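Cytochrome P450 (Zobellia galactanivorans, PDB 6G5O) belongs to the cytochrome P450 family, a largely helical fold with a smaller beta-rich part, and holds a bound haem, protoporphyrin IX containing Fe. Local coordinates at residues D8-R14 with A296-D301; L243-R247 with L344-A348; M260-F264 with F305-N309. Residue numbers count along the deposited sequence, not the author numbering.

Contact 1 of 3, residues D8-R14 with A296-D301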
loop_
_atom_site.group_PDB
_atom_site.type_symbol
_atom_site.label_atom_id
_atom_site.label_comp_id
_atom_site.label_asym_id
_atom_site.label_seq_id
_atom_site.Cartn_x
_atom_site.Cartn_y
_atom_site.Cartn_z
ATOM N N ASP A 8 4.986 -0.632 -18.108
ATOM C CA ASP A 8 6.213 -0.738 -17.361
ATOM C C ASP A 8 7.215 0.258 -17.950
ATOM O O ASP A 8 7.927 -0.072 -18.893
ATOM C CB ASP A 8 6.737 -2.189 -17.459
ATOM C CG ASP A 8 8.088 -2.402 -16.767
ATOM O OD1 ASP A 8 8.430 -1.648 -15.856
ATOM O OD2 ASP A 8 8.809 -3.357 -17.130
ATOM N N PRO A 9 7.315 1.468 -17.363
ATOM C CA PRO A 9 8.291 2.441 -17.892
ATOM C C PRO A 9 9.747 2.097 -17.616
ATOM O O PRO A 9 10.617 2.800 -18.101
ATOM C CB PRO A 9 7.964 3.703 -17.098
ATOM C CG PRO A 9 7.557 3.163 -15.769
ATOM C CD PRO A 9 6.697 1.963 -16.116
ATOM N N PHE A 10 10.012 1.076 -16.802
ATOM C CA PHE A 10 11.395 0.778 -16.339
ATOM C C PHE A 10 12.154 -0.249 -17.174
ATOM O O PHE A 10 13.320 -0.574 -16.864
ATOM C CB PHE A 10 11.349 0.272 -14.882
ATOM C CG PHE A 10 10.616 1.183 -13.950
ATOM C CD1 PHE A 10 11.250 2.305 -13.432
ATOM C CD2 PHE A 10 9.293 0.935 -13.607
ATOM C CE1 PHE A 10 10.576 3.163 -12.582
ATOM C CE2 PHE A 10 8.615 1.788 -12.757
ATOM C CZ PHE A 10 9.258 2.912 -12.246
ATOM N N GLU A 11 11.499 -0.765 -18.214
ATOM C CA GLU A 11 11.976 -1.955 -18.949
ATOM C C GLU A 11 13.350 -1.854 -19.595
ATOM O O GLU A 11 14.212 -2.708 -19.356
ATOM C CB GLU A 11 10.971 -2.324 -20.032
ATOM C CG GLU A 11 11.266 -3.644 -20.716
ATOM C CD GLU A 11 10.147 -4.043 -21.695
ATOM O OE1 GLU A 11 8.977 -3.614 -21.529
ATOM O OE2 GLU A 11 10.415 -4.791 -22.651
ATOM N N LYS A 12 13.543 -0.835 -20.441
ATOM C CA LYS A 12 14.814 -0.631 -21.096
ATOM C C LYS A 12 15.880 -0.493 -20.030
ATOM O O LYS A 12 16.857 -1.215 -20.044
ATOM C CB LYS A 12 14.813 0.591 -22.036
ATOM C CG LYS A 12 16.068 0.678 -22.934
ATOM C CD LYS A 12 15.911 1.628 -24.121
ATOM N N ALA A 13 15.702 0.400 -19.079
ATOM C CA ALA A 13 16.771 0.606 -18.087
ATOM C C ALA A 13 17.086 -0.642 -17.235
ATOM O O ALA A 13 18.248 -0.875 -16.877
ATOM C CB ALA A 13 16.427 1.790 -17.196
ATOM N N ARG A 14 16.053 -1.421 -16.882
ATOM C CA ARG A 14 16.232 -2.647 -16.079
ATOM C C ARG A 14 17.070 -3.661 -16.808
ATOM O O ARG A 14 17.962 -4.279 -16.222
ATOM C CB ARG A 14 14.870 -3.294 -15.714
ATOM C CG ARG A 14 14.985 -4.602 -14.898
ATOM C CD ARG A 14 13.639 -5.155 -14.476
ATOM N NE ARG A 14 12.755 -5.420 -15.622
ATOM C CZ ARG A 14 11.668 -4.725 -15.948
ATOM N NH1 ARG A 14 11.245 -3.674 -15.241
ATOM N NH2 ARG A 14 10.972 -5.099 -16.997
ATOM N N ALA A 296 7.824 -1.858 -8.134
ATOM C CA ALA A 296 7.050 -1.941 -9.383
ATOM C C ALA A 296 7.873 -2.494 -10.573
ATOM O O ALA A 296 7.356 -3.268 -11.355
ATOM C CB ALA A 296 6.447 -0.609 -9.740
ATOM N N SER A 297 9.146 -2.114 -10.681
ATOM C CA SER A 297 10.055 -2.704 -11.668
ATOM C C SER A 297 10.425 -4.160 -11.363
ATOM O O SER A 297 10.422 -4.994 -12.260
ATOM C CB SER A 297 11.337 -1.875 -11.747
ATOM O OG SER A 297 12.287 -2.443 -12.617
ATOM N N ALA A 298 10.715 -4.467 -10.098
ATOM C CA ALA A 298 11.076 -5.816 -9.713
ATOM C C ALA A 298 9.932 -6.784 -10.055
ATOM O O ALA A 298 10.192 -7.893 -10.439
ATOM C CB ALA A 298 11.433 -5.888 -8.241
ATOM N N ASN A 299 8.700 -6.316 -9.976
ATOM C CA ASN A 299 7.534 -7.137 -10.152
ATOM C C ASN A 299 7.175 -7.344 -11.634
ATOM O O ASN A 299 6.195 -8.041 -11.934
ATOM C CB ASN A 299 6.349 -6.543 -9.378
ATOM C CG ASN A 299 6.364 -6.890 -7.886
ATOM O OD1 ASN A 299 7.059 -7.813 -7.443
ATOM N ND2 ASN A 299 5.577 -6.168 -7.109
ATOM N N ARG A 300 7.935 -6.702 -12.534
ATOM C CA ARG A 300 7.840 -6.961 -13.980
ATOM C C ARG A 300 9.102 -7.663 -14.562
ATOM O O ARG A 300 9.169 -7.885 -15.749
ATOM C CB ARG A 300 7.606 -5.654 -14.754
ATOM C CG ARG A 300 6.417 -4.827 -14.318
ATOM C CD ARG A 300 5.118 -5.579 -14.511
ATOM N NE ARG A 300 3.986 -4.721 -14.196
ATOM C CZ ARG A 300 3.313 -3.974 -15.064
ATOM N NH1 ARG A 300 3.604 -3.991 -16.341
ATOM N NH2 ARG A 300 2.321 -3.221 -14.663
ATOM N N ASP A 301 10.096 -7.971 -13.728
ATOM C CA ASP A 301 11.320 -8.620 -14.166
ATOM C C ASP A 301 11.062 -9.924 -14.961
ATOM O O ASP A 301 10.466 -10.883 -14.443
ATOM C CB ASP A 301 12.189 -8.925 -12.953
ATOM C CG ASP A 301 13.647 -9.166 -13.316
ATOM O OD1 ASP A 301 13.913 -9.675 -14.409
ATOM O OD2 ASP A 301 14.545 -8.867 -12.492
#
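A buried polar contact joins the capped start of helix 11-16, with the turn before it, to the end of helix 295-298 and the type I turn that follows, at the edge of the P450 beta-rich region. Arg14 is its main bridge. An extended chi1 and chi2 carry the guanidinium along the opposite segment, where Arg14 NH1 donates to Ser297 OG at 3.1 Å. The same group closes back on its own segment in a salt bridge, Arg14 NH2 to Asp8 OD2 at 2.8 Å, so the charge is neutralised although buried. The backbone of Arg300 and Asp301 lies over one face of the guanidinium, with Arg14 NE 3.8 Å from Asp301 CA.

Asp8 suits its place twice over: while OD2 meets the arginine, Asp8 OD1 accepts from Phe10 N at 3.3 Å, a capping bond over the type I turn Asp8-Glu11 that leads into the helix. The small serine lets the backbones come close, with 6.0 Å between Phe10 CA and Ser297 CA; its hydroxyl OG also bonds to the carbonyl of Leu33. Phe10 supplies the apolar part, setting CE2 4.4 Å from Ala296 CB. From the type I turn Ala298-Asp301, Arg300 sends its guanidinium past Asp8 to the carbonyls of Leu6 and Tyr263, and Asp301 bonds to the backbone of His35.

Strand 290-293 runs into helix 295-298, and helix 11-16 leads towards strand 19-22 of the same mixed sheet. Strand 369-384 closes the apolar side, placing Arg371 against Phe10 and Ala296, and Phe369 against the ring of Phe10.

Contact 2 of 3, residues L243-R247 with L344-A348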
loop_
_atom_site.group_PDB
_atom_site.type_symbol
_atom_site.label_atom_id
_atom_site.label_comp_id
_atom_site.label_asym_id
_atom_site.label_seq_id
_atom_site.Cartn_x
_atom_site.Cartn_y
_atom_site.Cartn_z
ATOM N N LEU A 243 -13.955 -11.893 -14.704
ATOM C CA LEU A 243 -15.075 -11.738 -13.803
ATOM C C LEU A 243 -15.838 -13.079 -13.661
ATOM O O LEU A 243 -16.167 -13.505 -12.535
ATOM C CB LEU A 243 -15.995 -10.595 -14.290
ATOM C CG LEU A 243 -17.242 -10.332 -13.422
ATOM C CD1 LEU A 243 -16.810 -9.827 -12.044
ATOM C CD2 LEU A 243 -18.180 -9.339 -14.100
ATOM N N GLU A 244 -16.077 -13.744 -14.798
ATOM C CA GLU A 244 -16.766 -15.060 -14.827
ATOM C C GLU A 244 -15.907 -16.143 -14.137
ATOM O O GLU A 244 -16.418 -16.946 -13.368
ATOM C CB GLU A 244 -17.144 -15.458 -16.294
ATOM C CG GLU A 244 -18.356 -16.379 -16.430
ATOM N N ARG A 245 -14.597 -16.165 -14.388
ATOM C CA ARG A 245 -13.720 -17.122 -13.692
ATOM C C ARG A 245 -13.801 -17.001 -12.170
ATOM O O ARG A 245 -13.891 -18.021 -11.476
ATOM C CB ARG A 245 -12.274 -17.004 -14.147
ATOM C CG ARG A 245 -11.984 -17.692 -15.473
ATOM C CD ARG A 245 -10.495 -17.981 -15.602
ATOM N NE ARG A 245 -10.096 -19.071 -14.720
ATOM C CZ ARG A 245 -8.826 -19.408 -14.430
ATOM N NH1 ARG A 245 -7.820 -18.704 -14.923
ATOM N NH2 ARG A 245 -8.556 -20.430 -13.607
ATOM N N LEU A 246 -13.832 -15.768 -11.649
ATOM C CA LEU A 246 -13.963 -15.561 -10.190
ATOM C C LEU A 246 -15.334 -15.969 -9.667
ATOM O O LEU A 246 -15.450 -16.474 -8.528
ATOM C CB LEU A 246 -13.721 -14.114 -9.831
ATOM C CG LEU A 246 -12.286 -13.639 -9.995
ATOM C CD1 LEU A 246 -12.290 -12.121 -10.069
ATOM C CD2 LEU A 246 -11.377 -14.140 -8.886
ATOM N N ARG A 247 -16.385 -15.770 -10.473
ATOM C CA ARG A 247 -17.710 -16.253 -10.057
ATOM C C ARG A 247 -17.726 -17.790 -9.942
ATOM O O ARG A 247 -18.179 -18.317 -8.932
ATOM C CB ARG A 247 -18.821 -15.730 -10.979
ATOM C CG ARG A 247 -20.221 -16.279 -10.680
ATOM C CD ARG A 247 -21.331 -15.529 -11.435
ATOM N NE ARG A 247 -21.062 -15.432 -12.873
ATOM C CZ ARG A 247 -21.351 -16.376 -13.769
ATOM N NH1 ARG A 247 -21.932 -17.515 -13.378
ATOM N NH2 ARG A 247 -21.037 -16.185 -15.058
ATOM N N LEU A 344 -13.395 -8.618 -4.635
ATOM C CA LEU A 344 -13.461 -9.396 -5.891
ATOM C C LEU A 344 -14.650 -10.379 -5.927
ATOM O O LEU A 344 -15.301 -10.511 -6.952
ATOM C CB LEU A 344 -12.175 -10.136 -6.193
ATOM C CG LEU A 344 -10.904 -9.351 -6.579
ATOM C CD1 LEU A 344 -9.780 -10.342 -6.874
ATOM C CD2 LEU A 344 -11.124 -8.444 -7.759
ATOM N N GLN A 345 -14.900 -11.052 -4.811
ATOM C CA GLN A 345 -15.975 -12.019 -4.679
ATOM C C GLN A 345 -17.336 -11.313 -4.664
ATOM O O GLN A 345 -18.254 -11.781 -5.325
ATOM C CB GLN A 345 -15.789 -12.951 -3.447
ATOM C CG GLN A 345 -15.047 -14.262 -3.710
ATOM C CD GLN A 345 -15.498 -14.933 -5.028
ATOM O OE1 GLN A 345 -16.686 -15.230 -5.178
ATOM N NE2 GLN A 345 -14.559 -15.106 -6.010
ATOM N N THR A 346 -17.452 -10.178 -3.964
ATOM C CA THR A 346 -18.700 -9.440 -3.956
ATOM C C THR A 346 -19.069 -8.946 -5.366
ATOM O O THR A 346 -20.210 -9.089 -5.778
ATOM C CB THR A 346 -18.657 -8.290 -2.952
ATOM O OG1 THR A 346 -18.320 -8.823 -1.672
ATOM C CG2 THR A 346 -20.022 -7.558 -2.854
ATOM N N LEU A 347 -18.104 -8.388 -6.096
ATOM C CA LEU A 347 -18.343 -7.974 -7.475
ATOM C C LEU A 347 -18.720 -9.157 -8.391
ATOM O O LEU A 347 -19.590 -9.036 -9.255
ATOM C CB LEU A 347 -17.136 -7.261 -8.044
ATOM C CG LEU A 347 -16.723 -5.933 -7.385
ATOM C CD1 LEU A 347 -15.371 -5.480 -7.910
ATOM C CD2 LEU A 347 -17.773 -4.860 -7.642
ATOM N N ALA A 348 -18.063 -10.298 -8.218
ATOM C CA ALA A 348 -18.349 -11.458 -9.051
ATOM C C ALA A 348 -19.753 -12.051 -8.813
ATOM O O ALA A 348 -20.350 -12.619 -9.727
ATOM C CB ALA A 348 -17.285 -12.524 -8.846
#
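Helices 240-248 and 333-350 (J and L of the P450 fold) cross nearly at right angles, their local axes 8.9 Å apart at a signed angle of -101°. The apolar packing centres on Ala348, whose methyl points at the other helix and is small enough to let Arg247 CA approach Ala348 CA to 4.9 Å. Leu246 CB lies 4.0 Å from Ala348 CB, Leu243 CD1 is 3.7 Å from Ala348 CA, and Leu246 CD1 reaches Leu344 CB at 4.4 Å.

One polar bond spans the crossing: Gln345 NE2 donates to Leu246 O at 3.0 Å, nearly straight at 172°. The flexible glutamine starts away from its partner but bends back through chi2 and chi3; NE2 is also bonded to Thr253. At the exposed margin the aliphatic part of Arg247 packs on the backbone, CD 3.5 Å from Ala348 O.

This is plain interhelical packing in the helical part of the P450 fold. Helix 223-238 adds Leu236 to Leu246, Leu344 and Leu347, while helix 253-264 packs against Leu344 and helix 97-117 against Leu347.

Contact 3 of 3, residues M260-F264 with F305-N309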
loop_
_atom_site.group_PDB
_atom_site.type_symbol
_atom_site.label_atom_id
_atom_site.label_comp_id
_atom_site.label_asym_id
_atom_site.label_seq_id
_atom_site.Cartn_x
_atom_site.Cartn_y
_atom_site.Cartn_z
ATOM N N MET A 260 -2.815 -9.261 -8.631
ATOM C CA MET A 260 -3.128 -7.852 -8.723
ATOM C C MET A 260 -2.134 -6.968 -7.939
ATOM O O MET A 260 -1.711 -5.949 -8.440
ATOM C CB MET A 260 -4.552 -7.634 -8.316
ATOM C CG MET A 260 -5.459 -8.101 -9.444
ATOM S SD MET A 260 -7.146 -7.653 -9.162
ATOM C CE MET A 260 -7.942 -8.760 -10.357
ATOM N N ILE A 261 -1.718 -7.379 -6.761
ATOM C CA ILE A 261 -0.700 -6.609 -6.070
ATOM C C ILE A 261 0.603 -6.551 -6.858
ATOM O O ILE A 261 1.243 -5.531 -6.910
ATOM C CB ILE A 261 -0.445 -7.136 -4.640
ATOM C CG1 ILE A 261 -1.700 -6.939 -3.771
ATOM C CG2 ILE A 261 0.753 -6.439 -4.019
ATOM C CD1 ILE A 261 -2.254 -5.530 -3.773
ATOM N N ARG A 262 1.013 -7.644 -7.455
ATOM C CA ARG A 262 2.229 -7.677 -8.285
ATOM C C ARG A 262 2.184 -6.669 -9.451
ATOM O O ARG A 262 3.096 -5.851 -9.662
ATOM C CB ARG A 262 2.425 -9.084 -8.904
ATOM C CG ARG A 262 3.721 -9.244 -9.695
ATOM C CD ARG A 262 3.733 -10.513 -10.543
ATOM N NE ARG A 262 2.734 -10.489 -11.624
ATOM C CZ ARG A 262 2.927 -9.892 -12.789
ATOM N NH1 ARG A 262 4.075 -9.279 -13.036
ATOM N NH2 ARG A 262 1.964 -9.884 -13.685
ATOM N N TYR A 263 1.127 -6.812 -10.232
ATOM C CA TYR A 263 0.983 -6.093 -11.445
ATOM C C TYR A 263 0.739 -4.632 -11.154
ATOM O O TYR A 263 1.391 -3.790 -11.753
ATOM C CB TYR A 263 -0.158 -6.644 -12.291
ATOM C CG TYR A 263 -0.346 -5.891 -13.586
ATOM C CD1 TYR A 263 0.455 -6.145 -14.681
ATOM C CD2 TYR A 263 -1.375 -4.963 -13.727
ATOM C CE1 TYR A 263 0.262 -5.462 -15.885
ATOM C CE2 TYR A 263 -1.591 -4.280 -14.916
ATOM C CZ TYR A 263 -0.752 -4.527 -15.990
ATOM O OH TYR A 263 -0.934 -3.844 -17.165
ATOM N N PHE A 264 -0.191 -4.310 -10.259
ATOM C CA PHE A 264 -0.429 -2.890 -9.926
ATOM C C PHE A 264 0.645 -2.224 -9.070
ATOM O O PHE A 264 0.883 -1.035 -9.204
ATOM C CB PHE A 264 -1.755 -2.709 -9.274
ATOM C CG PHE A 264 -2.904 -3.130 -10.133
ATOM C CD1 PHE A 264 -2.997 -2.722 -11.446
ATOM C CD2 PHE A 264 -3.925 -3.872 -9.608
ATOM C CE1 PHE A 264 -4.066 -3.093 -12.240
ATOM C CE2 PHE A 264 -4.993 -4.236 -10.413
ATOM C CZ PHE A 264 -5.046 -3.876 -11.718
ATOM N N PHE A 305 9.164 -13.618 -13.782
ATOM C CA PHE A 305 7.759 -13.839 -14.031
ATOM C C PHE A 305 7.520 -14.122 -15.513
ATOM O O PHE A 305 7.917 -13.364 -16.382
ATOM C CB PHE A 305 6.913 -12.622 -13.591
ATOM C CG PHE A 305 7.165 -12.158 -12.154
ATOM C CD1 PHE A 305 8.189 -11.258 -11.864
ATOM C CD2 PHE A 305 6.433 -12.660 -11.120
ATOM C CE1 PHE A 305 8.441 -10.816 -10.557
ATOM C CE2 PHE A 305 6.692 -12.265 -9.803
ATOM C CZ PHE A 305 7.681 -11.329 -9.513
ATOM N N GLU A 306 6.902 -15.256 -15.795
ATOM C CA GLU A 306 6.350 -15.518 -17.111
ATOM C C GLU A 306 5.208 -14.553 -17.378
ATOM O O GLU A 306 4.437 -14.294 -16.489
ATOM C CB GLU A 306 5.808 -16.977 -17.183
ATOM C CG GLU A 306 5.700 -17.587 -18.602
ATOM C CD GLU A 306 7.075 -17.814 -19.252
ATOM O OE1 GLU A 306 8.050 -18.133 -18.530
ATOM O OE2 GLU A 306 7.185 -17.662 -20.483
ATOM N N ASN A 307 5.084 -14.065 -18.610
ATOM C CA ASN A 307 4.019 -13.107 -19.016
ATOM C C ASN A 307 3.943 -11.961 -18.012
ATOM O O ASN A 307 2.928 -11.760 -17.383
ATOM C CB ASN A 307 2.648 -13.782 -19.084
ATOM C CG ASN A 307 2.618 -15.002 -19.992
ATOM O OD1 ASN A 307 2.892 -14.882 -21.183
ATOM N ND2 ASN A 307 2.199 -16.170 -19.450
ATOM N N PRO A 308 5.040 -11.232 -17.814
ATOM C CA PRO A 308 5.045 -10.287 -16.700
ATOM C C PRO A 308 4.133 -9.085 -16.891
ATOM O O PRO A 308 3.728 -8.465 -15.895
ATOM C CB PRO A 308 6.512 -9.822 -16.627
ATOM C CG PRO A 308 7.097 -10.124 -17.948
ATOM C CD PRO A 308 6.330 -11.300 -18.512
ATOM N N ASN A 309 3.816 -8.726 -18.141
ATOM C CA ASN A 309 3.041 -7.521 -18.405
ATOM C C ASN A 309 1.583 -7.838 -18.609
ATOM O O ASN A 309 0.819 -7.031 -19.106
ATOM C CB ASN A 309 3.684 -6.694 -19.533
ATOM C CG ASN A 309 5.090 -6.220 -19.145
ATOM O OD1 ASN A 309 6.049 -6.350 -19.893
ATOM N ND2 ASN A 309 5.223 -5.740 -17.926
#
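Arg262 belongs to the ExxR motif of the P450 K helix, together with Glu259, and reaches from helix 253-264 to the loop 305-309, between helices 295-298 and 333-350. Its chi1 and chi2 are both t, giving a long straight stem, and a p turn at chi3 swings the guanidinium onto one carbonyl: NH1 lies 3.0 Å and NH2 3.2 Å from Pro308 O, two hydrogen bonds sharing one acceptor. The m rotamer of Phe305 brings one face of its ring against Arg262 CG, and Arg262 CD is 3.5 Å from Phe305 CD2; any cation-pi attraction is long and at most weak.

Tyr263, also t at chi1, sends its ring past the loop, with CE1 3.6 Å from Asn309 O, and its hydroxyl bonds to the backbone nitrogen of Leu6. Asn307 takes the left-handed backbone conformation that asparagine tolerates well.

Arginine's several donors suit this post. The salt bridge to Glu259 balances its charge, Asn299 O takes a further bond from NH1, and Arg315 bonds to the carbonyls of Glu306 and Asn307; its nearness to the Glu259-Arg262 pair is consistent with the Glu-Arg-Arg triad of P450s. The chemistry implies a loop held through its backbone carbonyls.

Contacts 1 and 3 are neighbours, their centres 11 Å apart, and share bonds: Arg262 NH1 probably donates to Asn299 O at 2.7 Å, and Arg300 NH2 to Tyr263 O at 3.1 Å. Contact 2 lies farther off, 19 Å from contact 3 between centres and 29 Å from contact 1, touching contact 3 where Leu344 CD2 meets Met260 CE at 4.1 Å. Helix 253-264 therefore carries contact 3 and, through Met260, also meets contact 2. It also meets the haem directly, through Ile261 of the pocket, whereas the side chains of Ala296 and Leu344 remain about 10 and 12 Å from it. Along the chain, contact 3 is nested within the loop closed by contact 2.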